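Putative fructose-aminoacid-6-phosphate deglycase (Bacillus subtilis, PDB 3EUA) converts a range of fructosamine 6-phosphates to glucose 6-phosphate and a free amino acid, and assembles as a homooctamer. Local coordinates at residues Val78-His83 / Ala102-Met107; Pro88-Ala93 / Ser113-Glu118. All coordinates share one frame; numbering follows the deposited sequence.

Contact 1 of 2, residues Val78-His83 / Ala102-Met107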
loop_
_atom_site.group_PDB
_atom_site.type_symbol
_atom_site.label_atom_id
_atom_site.label_comp_id
_atom_site.label_asym_id
_atom_site.label_seq_id
_atom_site.Cartn_x
_atom_site.Cartn_y
_atom_site.Cartn_z
ATOM N N VAL A 78 19.000 3.601 -3.570
ATOM C CA VAL A 78 17.832 4.261 -2.985
ATOM C C VAL A 78 17.508 5.467 -3.868
ATOM O O VAL A 78 18.354 6.302 -4.113
ATOM C CB VAL A 78 18.061 4.617 -1.513
ATOM C CG1 VAL A 78 16.840 5.303 -0.911
ATOM C CG2 VAL A 78 18.386 3.345 -0.699
ATOM N N ILE A 79 16.289 5.513 -4.380
ATOM C CA ILE A 79 15.853 6.585 -5.233
ATOM C C ILE A 79 14.889 7.421 -4.405
ATOM O O ILE A 79 13.876 6.888 -3.913
ATOM C CB ILE A 79 15.122 6.069 -6.487
ATOM C CG1 ILE A 79 16.042 5.199 -7.346
ATOM C CG2 ILE A 79 14.599 7.259 -7.330
ATOM C CD1 ILE A 79 15.357 4.525 -8.492
ATOM N N LEU A 80 15.227 8.701 -4.226
ATOM C CA LEU A 80 14.409 9.619 -3.439
ATOM C C LEU A 80 13.874 10.777 -4.283
ATOM O O LEU A 80 14.438 11.128 -5.333
ATOM C CB LEU A 80 15.182 10.151 -2.220
ATOM C CG LEU A 80 15.849 9.074 -1.357
ATOM C CD1 LEU A 80 17.382 8.992 -1.618
ATOM C CD2 LEU A 80 15.567 9.342 0.086
ATOM N N CYS A 81 12.775 11.362 -3.831
ATOM C CA CYS A 81 12.196 12.494 -4.526
ATOM C C CYS A 81 11.541 13.458 -3.549
ATOM O O CYS A 81 10.870 13.035 -2.603
ATOM C CB CYS A 81 11.173 12.018 -5.542
ATOM S SG CYS A 81 10.503 13.388 -6.496
ATOM N N SER A 82 11.755 14.744 -3.788
ATOM C CA SER A 82 11.162 15.836 -3.032
ATOM C C SER A 82 11.162 17.035 -3.949
ATOM O O SER A 82 12.226 17.459 -4.394
ATOM C CB SER A 82 11.967 16.191 -1.781
ATOM O OG SER A 82 11.409 17.347 -1.141
ATOM N N HIS A 83 10.013 17.647 -4.156
ATOM C CA HIS A 83 9.939 18.776 -5.050
ATOM C C HIS A 83 10.800 19.946 -4.580
ATOM O O HIS A 83 11.720 20.394 -5.250
ATOM C CB HIS A 83 8.482 19.171 -5.172
ATOM C CG HIS A 83 8.257 20.233 -6.180
ATOM N ND1 HIS A 83 8.234 19.968 -7.529
ATOM C CD2 HIS A 83 8.102 21.566 -6.051
ATOM C CE1 HIS A 83 8.030 21.091 -8.184
ATOM N NE2 HIS A 83 7.949 22.077 -7.312
ATOM N N ALA A 102 24.586 2.771 1.021
ATOM C CA ALA A 102 23.762 2.675 -0.176
ATOM C C ALA A 102 24.103 3.771 -1.192
ATOM O O ALA A 102 24.613 4.845 -0.838
ATOM C CB ALA A 102 22.276 2.742 0.180
ATOM N N LEU A 103 23.852 3.447 -2.463
ATOM C CA LEU A 103 24.000 4.379 -3.560
ATOM C C LEU A 103 22.695 5.172 -3.550
ATOM O O LEU A 103 21.612 4.584 -3.551
ATOM C CB LEU A 103 24.158 3.631 -4.882
ATOM C CG LEU A 103 24.218 4.435 -6.183
ATOM C CD1 LEU A 103 25.397 5.394 -6.186
ATOM C CD2 LEU A 103 24.282 3.451 -7.357
ATOM N N THR A 104 22.790 6.498 -3.511
ATOM C CA THR A 104 21.612 7.349 -3.447
ATOM C C THR A 104 21.505 8.325 -4.591
ATOM O O THR A 104 22.480 8.974 -4.965
ATOM C CB THR A 104 21.583 8.185 -2.121
ATOM O OG1 THR A 104 22.793 8.920 -1.968
ATOM C CG2 THR A 104 21.393 7.283 -0.926
ATOM N N ILE A 105 20.295 8.426 -5.134
ATOM C CA ILE A 105 20.013 9.370 -6.183
ATOM C C ILE A 105 18.713 10.073 -5.799
ATOM O O ILE A 105 17.723 9.419 -5.516
ATOM C CB ILE A 105 19.907 8.704 -7.558
ATOM C CG1 ILE A 105 19.594 9.782 -8.601
ATOM C CG2 ILE A 105 18.835 7.590 -7.513
ATOM C CD1 ILE A 105 19.878 9.417 -10.060
ATOM N N ALA A 106 18.744 11.404 -5.772
ATOM C CA ALA A 106 17.604 12.193 -5.424
ATOM C C ALA A 106 17.126 13.004 -6.606
ATOM O O ALA A 106 17.947 13.560 -7.347
ATOM C CB ALA A 106 17.980 13.143 -4.253
HETATM N N MSE A 107 15.803 13.018 -6.794
HETATM C CA MSE A 107 15.160 13.836 -7.776
HETATM C C MSE A 107 14.572 15.041 -7.041
HETATM O O MSE A 107 14.065 14.898 -5.921
HETATM C CB MSE A 107 14.039 13.088 -8.437
HETATM C CG MSE A 107 14.471 11.837 -9.111
HETATM SE SE MSE A 107 12.896 10.968 -9.850
HETATM C CE MSE A 107 12.437 12.273 -10.887
#
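Val78 N donates to Leu103 O at 2.8 Å, and Val78 O accepts from Ile105 N. The two segments are neighbouring parallel strands. Val78 CG2 meets Ala102 CB at 4.0 Å. CG1 is anti to the backbone N (chi1 -180°), and CG2 lies beside that N, on the side of Ala102.

Ile79 pairs with Ile105 but makes no N-H to O bond across the contact. Its own backbone bonds go to Phe29 and Val31 of strand 27-32. Its CG1 packs against Ile105 CG2 at 3.7 Å, with the two side chains side by side and pointing the same way. Ile105 holds CG1 anti to its N, and CG2 takes the position between N and the carbonyl carbon. That methyl also lies 3.7 Å from Val78 O.

Leu80 repeats the pattern of Val78. Its N reaches Ile105 O at 2.9 Å, and its O receives Met107 N at 2.8 Å. Its side chain is on the same face as Ala106, and touches Thr90 and Ala93 of helix 88-99.

Cys81 is on the other face, next to Met107, a selenomethionine. SG comes within 4.0 Å of Met107 CB, while the rest of the Met107 side chain leads away to Val140, Leu141 and Ile144 of helix 137-153.

Ser82 N donates to Met107 O. Ser82 OG bonds to Thr87 OG1.

The axes of 78-82 and 103-107 run at 22° to each other. Strand 76-82, helix 88-99 and strand 103-108 form a beta-alpha-beta unit within the parallel sheet of the first SIS domain, a fold with helices on both faces of the sheet.

Contact 2 of 2, residues Pro88-Ala93 / Ser113-Glu118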
loop_
_atom_site.group_PDB
_atom_site.type_symbol
_atom_site.label_atom_id
_atom_site.label_comp_id
_atom_site.label_asym_id
_atom_site.label_seq_id
_atom_site.Cartn_x
_atom_site.Cartn_y
_atom_site.Cartn_z
ATOM N N PRO A 88 11.669 17.211 5.329
ATOM C CA PRO A 88 12.666 16.723 6.295
ATOM C C PRO A 88 12.850 15.226 6.386
ATOM O O PRO A 88 13.988 14.785 6.574
ATOM C CB PRO A 88 12.175 17.291 7.635
ATOM C CG PRO A 88 11.315 18.409 7.253
ATOM C CD PRO A 88 10.632 17.996 6.012
ATOM N N GLU A 89 11.768 14.460 6.224
ATOM C CA GLU A 89 11.867 12.998 6.310
ATOM C C GLU A 89 12.635 12.408 5.116
ATOM O O GLU A 89 13.365 11.422 5.243
ATOM C CB GLU A 89 10.498 12.325 6.369
ATOM C CG GLU A 89 9.592 12.777 7.480
ATOM C CD GLU A 89 8.659 13.908 7.078
ATOM O OE1 GLU A 89 9.088 14.952 6.542
ATOM O OE2 GLU A 89 7.456 13.717 7.324
ATOM N N THR A 90 12.449 13.008 3.954
ATOM C CA THR A 90 13.137 12.536 2.752
ATOM C C THR A 90 14.617 12.901 2.820
ATOM O O THR A 90 15.484 12.099 2.456
ATOM C CB THR A 90 12.428 13.042 1.505
ATOM O OG1 THR A 90 11.052 12.660 1.617
ATOM C CG2 THR A 90 13.010 12.404 0.238
ATOM N N VAL A 91 14.911 14.091 3.352
ATOM C CA VAL A 91 16.278 14.527 3.537
ATOM C C VAL A 91 16.981 13.562 4.492
ATOM O O VAL A 91 18.067 13.067 4.206
ATOM C CB VAL A 91 16.344 15.958 4.102
ATOM C CG1 VAL A 91 17.780 16.323 4.566
ATOM C CG2 VAL A 91 15.815 16.985 3.088
ATOM N N LYS A 92 16.332 13.267 5.613
ATOM C CA LYS A 92 16.900 12.352 6.593
ATOM C C LYS A 92 17.016 10.956 6.001
ATOM O O LYS A 92 17.983 10.283 6.248
ATOM C CB LYS A 92 16.122 12.347 7.910
ATOM N N ALA A 93 16.045 10.509 5.203
ATOM C CA ALA A 93 16.128 9.179 4.584
ATOM C C ALA A 93 17.350 9.059 3.673
ATOM O O ALA A 93 17.978 7.985 3.633
ATOM C CB ALA A 93 14.857 8.813 3.800
ATOM N N SER A 113 18.985 22.442 -2.704
ATOM C CA SER A 113 18.248 22.012 -1.522
ATOM C C SER A 113 18.989 21.048 -0.618
ATOM O O SER A 113 19.936 20.408 -1.051
ATOM C CB SER A 113 16.994 21.304 -1.992
ATOM O OG SER A 113 17.338 20.115 -2.671
ATOM N N PRO A 114 18.568 20.954 0.657
ATOM C CA PRO A 114 19.102 19.980 1.612
ATOM C C PRO A 114 19.096 18.520 1.096
ATOM O O PRO A 114 20.046 17.792 1.333
ATOM C CB PRO A 114 18.178 20.151 2.805
ATOM C CG PRO A 114 17.787 21.546 2.754
ATOM C CD PRO A 114 17.611 21.858 1.304
ATOM N N LEU A 115 18.059 18.095 0.383
ATOM C CA LEU A 115 18.028 16.733 -0.157
ATOM C C LEU A 115 19.164 16.539 -1.168
ATOM O O LEU A 115 19.867 15.517 -1.154
ATOM C CB LEU A 115 16.687 16.432 -0.827
ATOM C CG LEU A 115 16.573 15.071 -1.531
ATOM C CD1 LEU A 115 16.937 13.852 -0.591
ATOM C CD2 LEU A 115 15.172 14.956 -2.084
ATOM N N ALA A 116 19.342 17.531 -2.037
ATOM C CA ALA A 116 20.392 17.484 -3.030
ATOM C C ALA A 116 21.748 17.408 -2.334
ATOM O O ALA A 116 22.647 16.693 -2.785
ATOM C CB ALA A 116 20.304 18.686 -3.935
ATOM N N GLN A 117 21.885 18.101 -1.212
ATOM C CA GLN A 117 23.137 18.091 -0.488
ATOM C C GLN A 117 23.434 16.727 0.110
ATOM O O GLN A 117 24.588 16.327 0.134
ATOM C CB GLN A 117 23.115 19.161 0.588
ATOM C CG GLN A 117 23.008 20.580 0.025
ATOM C CD GLN A 117 22.723 21.606 1.119
ATOM O OE1 GLN A 117 23.038 21.363 2.282
ATOM N NE2 GLN A 117 22.108 22.743 0.754
ATOM N N GLU A 118 22.408 16.011 0.573
ATOM C CA GLU A 118 22.596 14.695 1.186
ATOM C C GLU A 118 22.799 13.557 0.194
ATOM O O GLU A 118 23.554 12.627 0.480
ATOM C CB GLU A 118 21.402 14.326 2.075
ATOM C CG GLU A 118 21.163 15.228 3.244
ATOM C CD GLU A 118 22.320 15.247 4.236
ATOM O OE1 GLU A 118 23.133 14.290 4.274
ATOM O OE2 GLU A 118 22.390 16.233 4.985
#
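Val91 points its two methyls at different parts of helix 114-118. CG2 sits over the start of that helix, 3.7 Å from Leu115 N and 4.0 Å from both Pro114 CB and Leu115 CB. CG1 meets Glu118 CG at 3.8 Å. The Val91 and Glu118 side chains cross at about a right angle. Through its two methyls the Val91 side chain reaches from Pro114 to Glu118, one turn of the partner helix.

Glu118 takes part through its aliphatic portion. Its CG also lies 3.9 Å from Val91 O. The chain then bends at chi2 (-62°), which turns CD aside.

Leu115 answers from the second helix. Its CG is anti to the backbone N (chi1 175°), and the branch extends to Thr90. CD1 rests 3.8 Å from Thr90 O, and CD2 touches Thr90 CG2 at 4.1 Å. The Thr90 and Leu115 side chains cross obliquely. The packing thus has two parts, Leu115 with Thr90 and Val91 with Pro114, Leu115 and Glu118.

No hydrogen bond joins the two segments. Helix 114-118 has its own N-cap: Ser113 OG accepts a weak bond from Ala116 N, and the same oxygen bonds to Lys110 O.

The two short axes run nearly parallel, at 8°, and approach to 8.7 Å. Pairing is apolar and partly buried. Thr90 and Leu115 turn inward to strand 76-82, touching Leu80 and Ser82 respectively. Glu89 instead forms a salt bridge with Arg261 of the second subunit. Helix 61-67 packs beside helix 88-99, against Thr90 and Ala93, and helix 114-118 leads on to strand 121-124, the strand next to 103-108.

In the fold
Contact 1 and contact 2 are two layers of the same SIS domain, with centres 9 Å apart. Their segments alternate along the chain: strand 76-82, helix 88-99, strand 103-108, helix 114-118. The helix pair of contact 2 lies on the sheet face that carries Leu80 and Ala106. Leu115 joins the layers, with CD2 3.4 Å from Ser82 CB and CG 3.6 Å from Ala106 CB. Thr90 does likewise: its CG2 lies 3.6 Å from Cys81 O, and its O is 3.6 Å from Leu80 CD2. On the opposite face Ile105 and Met107 pack against helix 137-153. No other chain of the assembly touches contact 1, while helix 88-99 of contact 2 reaches the second subunit.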